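Local coordinates for cystalysin (Treponema denticola, PDB 1C7N), which binds pyridoxal-5'-phosphate covalently, as a member of the class I and II aminotransferase family, at residues A[233-238]-A[246-251]. Sequence-based numbering, arbitrary orientation.
Sequences FTAPSK and GMSNII. With PLP (pyridoxal-5'-phosphate), chain I.
The carbonyl oxygen of Asn249 is gripped twice by Thr234. The two residues lie on strands 230-234 and 248-251, antiparallel neighbours in the mixed seven-stranded sheet of a fold type I pyridoxal-5'-phosphate protein. Thr234 OG1 donates to Asn249 O at 2.7 Å, along a lone pair and within the plane of that carbonyl, while Thr234 N reaches the same oxygen over a longer 3.2 Å from above that plane. A chi1 of 79° tucks OG1 between the backbone N and C of Thr234, which brings it over to the neighbouring strand. In return Asn249 N donates to Thr234 O at 2.8 Å. A water accepts from Asn249 ND2 at 2.7 Å and donates to Thr234 OG1, tying the two side chains together, while Asn249 OD1 is taken up by Tyr71 OH. Across the sheet from this polar pair, Ile250 CD1 packs obliquely against Phe233 CD2 at 3.8 Å, and both side chains also touch helix 98-109, at Ala101. Past the paired strands, Pro236 CD lies 3.5 Å from Met247 O, and the chain then turns into helix 237-240 beside pyridoxal-5'-phosphate. Ser237 OG makes a weak hydrogen bond to its phosphate oxygen O3P, and Lys238 NZ is covalently joined to its C4A, 1.3 Å away.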
loop_
_atom_site.group_PDB
_atom_site.type_symbol
_atom_site.label_atom_id
_atom_site.label_comp_id
_atom_site.label_asym_id
_atom_site.label_seq_id
_atom_site.Cartn_x
_atom_site.Cartn_y
_atom_site.Cartn_z
ATOM N N PHE A 233 16.115 -1.677 -5.829
ATOM C CA PHE A 233 14.768 -1.113 -5.827
ATOM C C PHE A 233 14.412 -0.509 -7.180
ATOM O O PHE A 233 15.114 0.368 -7.683
ATOM C CB PHE A 233 14.638 -0.018 -4.756
ATOM C CG PHE A 233 15.176 -0.410 -3.407
ATOM C CD1 PHE A 233 16.535 -0.303 -3.130
ATOM C CD2 PHE A 233 14.326 -0.881 -2.409
ATOM C CE1 PHE A 233 17.042 -0.659 -1.880
ATOM C CE2 PHE A 233 14.825 -1.242 -1.155
ATOM C CZ PHE A 233 16.186 -1.130 -0.892
ATOM N N THR A 234 13.332 -0.997 -7.785
ATOM C CA THR A 234 12.886 -0.457 -9.068
ATOM C C THR A 234 11.382 -0.288 -9.010
ATOM O O THR A 234 10.714 -0.835 -8.126
ATOM C CB THR A 234 13.192 -1.394 -10.260
ATOM O OG1 THR A 234 12.212 -2.442 -10.304
ATOM C CG2 THR A 234 14.577 -2.000 -10.130
ATOM N N ALA A 235 10.850 0.475 -9.957
ATOM C CA ALA A 235 9.419 0.710 -10.025
ATOM C C ALA A 235 9.119 1.508 -11.284
ATOM O O ALA A 235 10.000 2.165 -11.841
ATOM C CB ALA A 235 8.944 1.477 -8.788
ATOM N N PRO A 236 7.868 1.447 -11.759
ATOM C CA PRO A 236 7.472 2.183 -12.962
ATOM C C PRO A 236 6.931 3.580 -12.627
ATOM O O PRO A 236 6.675 4.376 -13.528
ATOM C CB PRO A 236 6.395 1.283 -13.557
ATOM C CG PRO A 236 5.671 0.827 -12.311
ATOM C CD PRO A 236 6.823 0.476 -11.372
ATOM N N SER A 237 6.784 3.871 -11.332
ATOM C CA SER A 237 6.229 5.151 -10.865
ATOM C C SER A 237 6.877 6.449 -11.348
ATOM O O SER A 237 6.176 7.346 -11.822
ATOM C CB SER A 237 6.146 5.166 -9.329
ATOM O OG SER A 237 7.366 4.782 -8.728
ATOM N N LYS A 238 8.190 6.586 -11.208
ATOM C CA LYS A 238 8.833 7.809 -11.672
ATOM C C LYS A 238 8.796 7.866 -13.200
ATOM O O LYS A 238 8.511 8.912 -13.795
ATOM C CB LYS A 238 10.281 7.874 -11.174
ATOM C CG LYS A 238 10.405 8.415 -9.756
ATOM C CD LYS A 238 10.013 9.895 -9.711
ATOM C CE LYS A 238 9.982 10.478 -8.288
ATOM N NZ LYS A 238 10.906 9.742 -7.424
ATOM N N GLY A 246 0.984 3.192 -6.448
ATOM C CA GLY A 246 1.693 2.382 -5.470
ATOM C C GLY A 246 2.047 0.940 -5.789
ATOM O O GLY A 246 1.383 0.021 -5.313
ATOM N N MET A 247 3.092 0.739 -6.587
ATOM C CA MET A 247 3.541 -0.609 -6.929
ATOM C C MET A 247 5.020 -0.588 -7.286
ATOM O O MET A 247 5.430 0.097 -8.221
ATOM C CB MET A 247 2.727 -1.185 -8.088
ATOM C CG MET A 247 3.091 -2.627 -8.444
ATOM S SD MET A 247 3.148 -3.767 -7.026
ATOM C CE MET A 247 1.420 -3.820 -6.537
ATOM N N SER A 248 5.816 -1.335 -6.529
ATOM C CA SER A 248 7.254 -1.385 -6.752
ATOM C C SER A 248 7.740 -2.811 -7.004
ATOM O O SER A 248 7.135 -3.781 -6.541
ATOM C CB SER A 248 7.987 -0.818 -5.535
ATOM O OG SER A 248 7.479 0.452 -5.173
ATOM N N ASN A 249 8.839 -2.926 -7.740
ATOM C CA ASN A 249 9.426 -4.222 -8.038
ATOM C C ASN A 249 10.823 -4.284 -7.436
ATOM O O ASN A 249 11.802 -3.850 -8.054
ATOM C CB ASN A 249 9.490 -4.443 -9.545
ATOM C CG ASN A 249 8.124 -4.608 -10.155
ATOM O OD1 ASN A 249 7.363 -5.505 -9.768
ATOM N ND2 ASN A 249 7.792 -3.744 -11.108
ATOM N N ILE A 250 10.900 -4.808 -6.216
ATOM C CA ILE A 250 12.167 -4.925 -5.511
ATOM C C ILE A 250 12.791 -6.243 -5.938
ATOM O O ILE A 250 12.200 -7.310 -5.741
ATOM C CB ILE A 250 11.950 -4.914 -3.982
ATOM C CG1 ILE A 250 10.900 -3.865 -3.615
ATOM C CG2 ILE A 250 13.258 -4.569 -3.275
ATOM C CD1 ILE A 250 11.291 -2.430 -4.008
ATOM N N ILE A 251 13.977 -6.169 -6.535
ATOM C CA ILE A 251 14.653 -7.368 -7.024
ATOM C C ILE A 251 15.720 -7.876 -6.064
ATOM O O ILE A 251 16.671 -7.159 -5.732
ATOM C CB ILE A 251 15.303 -7.103 -8.400
ATOM C CG1 ILE A 251 14.293 -6.427 -9.329
ATOM C CG2 ILE A 251 15.776 -8.413 -9.020
ATOM C CD1 ILE A 251 12.995 -7.205 -9.508
HETATM N N1 PLP I . 13.800 6.937 -4.508
HETATM C C2 PLP I . 14.226 8.134 -5.118
HETATM C C2A PLP I . 15.730 8.297 -5.233
HETATM C C3 PLP I . 13.171 9.004 -5.643
HETATM O O3 PLP I . 13.631 10.168 -6.103
HETATM C C4 PLP I . 11.819 8.591 -5.563
HETATM C C4A PLP I . 10.744 9.383 -6.160
HETATM C C5 PLP I . 11.512 7.274 -4.920
HETATM C C6 PLP I . 12.504 6.500 -4.390
HETATM C C5A PLP I . 10.118 6.714 -5.187
HETATM O O4P PLP I . 9.253 6.358 -4.182
HETATM P P PLP I . 7.884 5.685 -4.746
HETATM O O1P PLP I . 7.021 5.729 -3.569
HETATM O O2P PLP I . 8.201 4.264 -5.173
HETATM O O3P PLP I . 7.343 6.468 -5.861
HETATM O O HOH W 1 9.732 -1.904 -11.624
#